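Local coordinates for Exo-arabinanase (Penicillium chrysogenum, PDB 3A72), which hydrolyses alpha-1,5-linked arabinan from its non-reducing end, releasing arabinobiose, and is held here in complex with that disaccharide, at the alpha-L-arabinofuranose site. Numbering follows the deposited sequence.

The alpha-L-arabinofuranose site. Residues 24-25, 41, 43, 81-82, 142, 150-151, 166, 168, 176, 204, 206-207, 223, 314, 337. With AHR (alpha-L-arabinofuranose), chain B; AHR (alpha-L-arabinofuranose), chain C.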
loop_
_atom_site.group_PDB
_atom_site.type_symbol
_atom_site.label_atom_id
_atom_site.label_comp_id
_atom_site.label_asym_id
_atom_site.label_seq_id
_atom_site.Cartn_x
_atom_site.Cartn_y
_atom_site.Cartn_z
ATOM N N LEU A 24 4.043 7.528 -9.525
ATOM C CA LEU A 24 4.171 7.534 -8.077
ATOM C C LEU A 24 3.354 6.391 -7.500
ATOM O O LEU A 24 2.394 5.954 -8.165
ATOM C CB LEU A 24 3.595 8.858 -7.484
ATOM C CG LEU A 24 4.119 9.235 -6.086
ATOM C CD1 LEU A 24 5.555 9.720 -6.132
ATOM C CD2 LEU A 24 3.208 10.306 -5.469
ATOM N N TYR A 25 3.657 5.927 -6.304
ATOM C CA TYR A 25 2.771 5.092 -5.519
ATOM C C TYR A 25 2.652 3.689 -6.122
ATOM O O TYR A 25 1.613 3.296 -6.671
ATOM C CB TYR A 25 1.405 5.752 -5.323
ATOM C CG TYR A 25 0.663 5.297 -4.084
ATOM C CD1 TYR A 25 0.578 6.143 -2.972
ATOM C CD2 TYR A 25 0.082 4.026 -3.988
ATOM C CE1 TYR A 25 -0.086 5.752 -1.801
ATOM C CE2 TYR A 25 -0.593 3.638 -2.816
ATOM C CZ TYR A 25 -0.664 4.494 -1.757
ATOM O OH TYR A 25 -1.343 4.160 -0.592
ATOM N N GLU A 41 0.101 5.337 -9.707
ATOM C CA GLU A 41 -0.466 6.602 -10.120
ATOM C C GLU A 41 0.234 7.075 -11.391
ATOM O O GLU A 41 1.473 7.191 -11.417
ATOM C CB GLU A 41 -0.268 7.678 -9.052
ATOM C CG GLU A 41 -0.948 7.367 -7.714
ATOM C CD GLU A 41 -0.600 8.304 -6.587
ATOM O OE1 GLU A 41 0.249 9.220 -6.786
ATOM O OE2 GLU A 41 -1.135 8.092 -5.453
ATOM N N TYR A 43 0.425 9.838 -14.221
ATOM C CA TYR A 43 0.109 11.286 -14.369
ATOM C C TYR A 43 0.153 11.701 -15.840
ATOM O O TYR A 43 0.912 12.543 -16.279
ATOM C CB TYR A 43 1.045 12.116 -13.516
ATOM C CG TYR A 43 0.887 11.935 -12.026
ATOM C CD1 TYR A 43 0.255 12.902 -11.268
ATOM C CD2 TYR A 43 1.365 10.787 -11.366
ATOM C CE1 TYR A 43 0.084 12.777 -9.895
ATOM C CE2 TYR A 43 1.189 10.669 -9.979
ATOM C CZ TYR A 43 0.539 11.658 -9.272
ATOM O OH TYR A 43 0.356 11.569 -7.912
ATOM N N TYR A 81 -5.174 8.712 -7.578
ATOM C CA TYR A 81 -4.285 8.504 -6.447
ATOM C C TYR A 81 -4.495 7.099 -5.815
ATOM O O TYR A 81 -5.616 6.596 -5.725
ATOM C CB TYR A 81 -4.494 9.503 -5.339
ATOM C CG TYR A 81 -3.964 10.911 -5.549
ATOM C CD1 TYR A 81 -3.139 11.270 -6.624
ATOM C CD2 TYR A 81 -4.298 11.908 -4.616
ATOM C CE1 TYR A 81 -2.677 12.587 -6.760
ATOM C CE2 TYR A 81 -3.855 13.185 -4.748
ATOM C CZ TYR A 81 -3.038 13.525 -5.835
ATOM O OH TYR A 81 -2.545 14.823 -5.983
ATOM N N GLN A 82 -3.382 6.555 -5.347
ATOM C CA GLN A 82 -3.383 5.530 -4.306
ATOM C C GLN A 82 -4.139 4.249 -4.683
ATOM O O GLN A 82 -5.011 3.786 -3.986
ATOM C CB GLN A 82 -3.930 6.131 -3.005
ATOM C CG GLN A 82 -3.052 7.282 -2.529
ATOM C CD GLN A 82 -3.777 8.495 -1.999
ATOM O OE1 GLN A 82 -4.939 8.406 -1.552
ATOM N NE2 GLN A 82 -3.096 9.623 -1.995
ATOM N N PRO A 142 -3.145 17.237 1.591
ATOM C CA PRO A 142 -2.904 16.815 2.983
ATOM C C PRO A 142 -2.691 17.993 3.908
ATOM O O PRO A 142 -1.653 18.110 4.539
ATOM C CB PRO A 142 -1.705 15.906 2.886
ATOM C CG PRO A 142 -0.897 16.588 1.794
ATOM C CD PRO A 142 -1.972 16.970 0.742
ATOM N N TRP A 150 -7.868 8.744 1.904
ATOM C CA TRP A 150 -6.658 8.378 1.180
ATOM C C TRP A 150 -6.263 6.921 1.387
ATOM O O TRP A 150 -6.504 6.335 2.457
ATOM C CB TRP A 150 -5.531 9.175 1.697
ATOM C CG TRP A 150 -5.528 10.619 2.037
ATOM C CD1 TRP A 150 -5.641 11.175 3.274
ATOM C CD2 TRP A 150 -5.291 11.714 1.127
ATOM N NE1 TRP A 150 -5.525 12.504 3.150
ATOM C CE2 TRP A 150 -5.272 12.892 1.879
ATOM C CE3 TRP A 150 -5.111 11.791 -0.248
ATOM C CZ2 TRP A 150 -5.029 14.125 1.325
ATOM C CZ3 TRP A 150 -4.842 13.035 -0.814
ATOM C CH2 TRP A 150 -4.805 14.176 -0.012
ATOM N N GLU A 151 -5.508 6.369 0.447
ATOM C CA GLU A 151 -4.558 5.269 0.738
ATOM C C GLU A 151 -5.228 3.957 1.189
ATOM O O GLU A 151 -4.892 3.411 2.247
ATOM C CB GLU A 151 -3.511 5.723 1.729
ATOM C CG GLU A 151 -2.643 6.875 1.213
ATOM C CD GLU A 151 -2.236 7.877 2.242
ATOM O OE1 GLU A 151 -2.593 7.826 3.420
ATOM O OE2 GLU A 151 -1.462 8.865 1.854
ATOM N N SER A 166 -6.693 6.123 5.318
ATOM C CA SER A 166 -6.462 7.332 6.065
ATOM C C SER A 166 -7.641 8.294 5.891
ATOM O O SER A 166 -8.172 8.386 4.773
ATOM C CB SER A 166 -5.182 8.015 5.629
ATOM O OG SER A 166 -4.083 7.123 5.634
ATOM N N GLN A 168 -9.398 12.174 6.881
ATOM C CA GLN A 168 -9.400 13.500 7.416
ATOM C C GLN A 168 -10.816 14.031 7.710
ATOM O O GLN A 168 -10.964 15.205 8.096
ATOM C CB GLN A 168 -8.674 14.486 6.493
ATOM C CG GLN A 168 -7.157 14.232 6.433
ATOM C CD GLN A 168 -6.407 15.317 5.731
ATOM O OE1 GLN A 168 -6.665 16.574 5.952
ATOM N NE2 GLN A 168 -5.447 15.010 5.001
ATOM N N GLN A 176 -5.635 14.076 11.072
ATOM C CA GLN A 176 -5.895 12.871 10.294
ATOM C C GLN A 176 -6.018 11.709 11.268
ATOM O O GLN A 176 -5.356 11.704 12.305
ATOM C CB GLN A 176 -4.840 12.632 9.225
ATOM C CG GLN A 176 -5.165 11.505 8.251
ATOM C CD GLN A 176 -4.151 11.409 7.140
ATOM O OE1 GLN A 176 -3.062 10.745 7.360
ATOM N NE2 GLN A 176 -4.400 11.970 6.043
ATOM N N ARG A 204 -0.848 13.419 12.688
ATOM C CA ARG A 204 -1.360 12.894 11.418
ATOM C C ARG A 204 -0.770 11.492 11.218
ATOM O O ARG A 204 0.127 11.260 10.395
ATOM C CB ARG A 204 -1.014 13.824 10.213
ATOM C CG ARG A 204 -1.707 15.170 10.333
ATOM C CD ARG A 204 -1.228 16.159 9.217
ATOM N NE ARG A 204 -1.497 15.612 7.914
ATOM C CZ ARG A 204 -2.645 15.628 7.286
ATOM N NH1 ARG A 204 -3.664 16.332 7.728
ATOM N NH2 ARG A 204 -2.748 14.940 6.178
ATOM N N GLY A 206 -0.880 8.049 9.387
ATOM C CA GLY A 206 -1.324 7.777 8.027
ATOM C C GLY A 206 -0.682 6.546 7.457
ATOM O O GLY A 206 0.317 6.008 7.927
ATOM N N MET A 207 -1.244 6.108 6.315
ATOM C CA MET A 207 -0.669 5.156 5.398
ATOM C C MET A 207 -0.600 3.751 5.981
ATOM O O MET A 207 0.453 3.158 6.132
ATOM C CB MET A 207 0.711 5.603 4.913
ATOM C CG MET A 207 0.685 7.044 4.380
ATOM S SD MET A 207 2.137 7.532 3.411
ATOM C CE MET A 207 1.738 6.751 1.839
ATOM N N GLU A 223 2.882 5.432 9.229
ATOM C CA GLU A 223 3.694 6.589 9.590
ATOM C C GLU A 223 2.946 7.363 10.648
ATOM O O GLU A 223 1.725 7.575 10.548
ATOM C CB GLU A 223 4.039 7.474 8.377
ATOM C CG GLU A 223 2.815 8.129 7.724
ATOM C CD GLU A 223 3.129 9.037 6.556
ATOM O OE1 GLU A 223 4.242 8.924 5.940
ATOM O OE2 GLU A 223 2.230 9.868 6.251
ATOM N N TYR A 314 8.822 6.730 -2.583
ATOM C CA TYR A 314 7.624 6.963 -1.807
ATOM C C TYR A 314 6.720 5.721 -1.812
ATOM O O TYR A 314 6.422 5.150 -2.874
ATOM C CB TYR A 314 6.861 8.111 -2.416
ATOM C CG TYR A 314 5.600 8.550 -1.674
ATOM C CD1 TYR A 314 5.653 8.999 -0.370
ATOM C CD2 TYR A 314 4.394 8.511 -2.308
ATOM C CE1 TYR A 314 4.539 9.381 0.314
ATOM C CE2 TYR A 314 3.246 8.960 -1.673
ATOM C CZ TYR A 314 3.323 9.405 -0.364
ATOM O OH TYR A 314 2.197 9.897 0.261
ATOM N N LEU A 337 8.153 11.763 -4.296
ATOM C CA LEU A 337 7.227 12.884 -4.379
ATOM C C LEU A 337 7.845 14.004 -5.207
ATOM O O LEU A 337 9.010 14.383 -5.008
ATOM C CB LEU A 337 6.946 13.415 -2.953
ATOM C CG LEU A 337 5.995 12.492 -2.122
ATOM C CD1 LEU A 337 6.046 12.890 -0.649
ATOM C CD2 LEU A 337 4.553 12.519 -2.623
HETATM O O5 AHR B . -0.604 13.090 0.194
HETATM C C5 AHR B . -1.534 12.400 1.092
HETATM C C4 AHR B . -0.883 12.283 2.441
HETATM O O4 AHR B . 0.207 11.358 2.332
HETATM C C3 AHR B . -1.815 11.705 3.499
HETATM O O3 AHR B . -2.541 12.770 4.138
HETATM C C2 AHR B . -0.822 11.006 4.459
HETATM O O2 AHR B . -1.363 9.840 5.078
HETATM C C1 AHR B . 0.399 10.704 3.591
HETATM O O1 AHR B . 1.590 11.324 4.157
HETATM O O5 AHR C . -0.527 9.676 -3.382
HETATM C C5 AHR C . -0.431 11.030 -3.912
HETATM C C4 AHR C . -0.024 11.958 -2.786
HETATM O O4 AHR C . -1.109 11.978 -1.798
HETATM C C3 AHR C . 0.022 13.411 -3.238
HETATM O O3 AHR C . 1.295 13.748 -3.826
HETATM C C2 AHR C . -0.130 14.133 -1.883
HETATM O O2 AHR C . -0.676 15.465 -2.023
HETATM C C1 AHR C . -1.109 13.231 -1.117
HETATM O O HOH W 1 -2.474 16.398 -3.796
HETATM O O HOH W 2 -0.239 8.937 -0.426
HETATM O O HOH W 3 1.545 13.631 -6.531
#
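Two aromatic faces carry the disaccharide. C5 of AHR (chain B) sits 3.6 Å from the centroid of the six-membered ring of Trp150, while Gln82 OE1 and Gln168 NE2 lie at the indole edge. C5 of AHR (chain C) is centred over one face of Tyr81. Across the cleft, the Tyr314 ring has Leu337 CD2 over its centre. The guanidinium of Arg204, with Pro142 O and Gln176 CB offset on opposite faces, turns its edge to the sugar, and its NH2 hydrogen-bonds O3 of AHR (chain B) at 3.0 Å.

AHR (chain B) O5 is the glycosidic oxygen attached to C1 of AHR (chain C), so chain C is the non-reducing unit. Its primary hydroxyl O5 gives a bond to the syn lone pair of Glu41 OE2 (2.7 Å) and accepts an almost straight one from Gln82 NE2 (170° at H), in the amide plane. The Gln82 backbone N occupies the anti lone pair of Glu41 OE2, fixing the carboxylate. This capture of the chain end probably underlies the exo mode of cleavage.

At the reducing unit, Gln176 reaches out extended, CG anti to the backbone N (chi1 -171°). Its OE1 faces O2 of AHR (chain B), and NE2 donates to O3 (2.8 Å). O2 lies between Gln176 OE1, on an in-plane lone pair, and Glu151 OE1, on its syn side (2.9 Å); having one hydrogen, the hydroxyl must share it or offer it in turn, unless the carboxylate is protonated. Ser166 OG, held by Met207 N, meets Glu151 OE1 nearly along the C-O axis. Glu151 is the likely nucleophile of this retaining, six-bladed propeller enzyme, with OE2 facing the anomeric carbon. Water 2 bonds to Glu151 OE2 and lies 2.7 Å from Tyr314 OH. Glu223, the likely acid/base, takes the crowded rotamer (chi1 64°), and the syn lone pair of its OE2 accepts the anomeric hydroxyl O1 of AHR (chain B) at 2.6 Å.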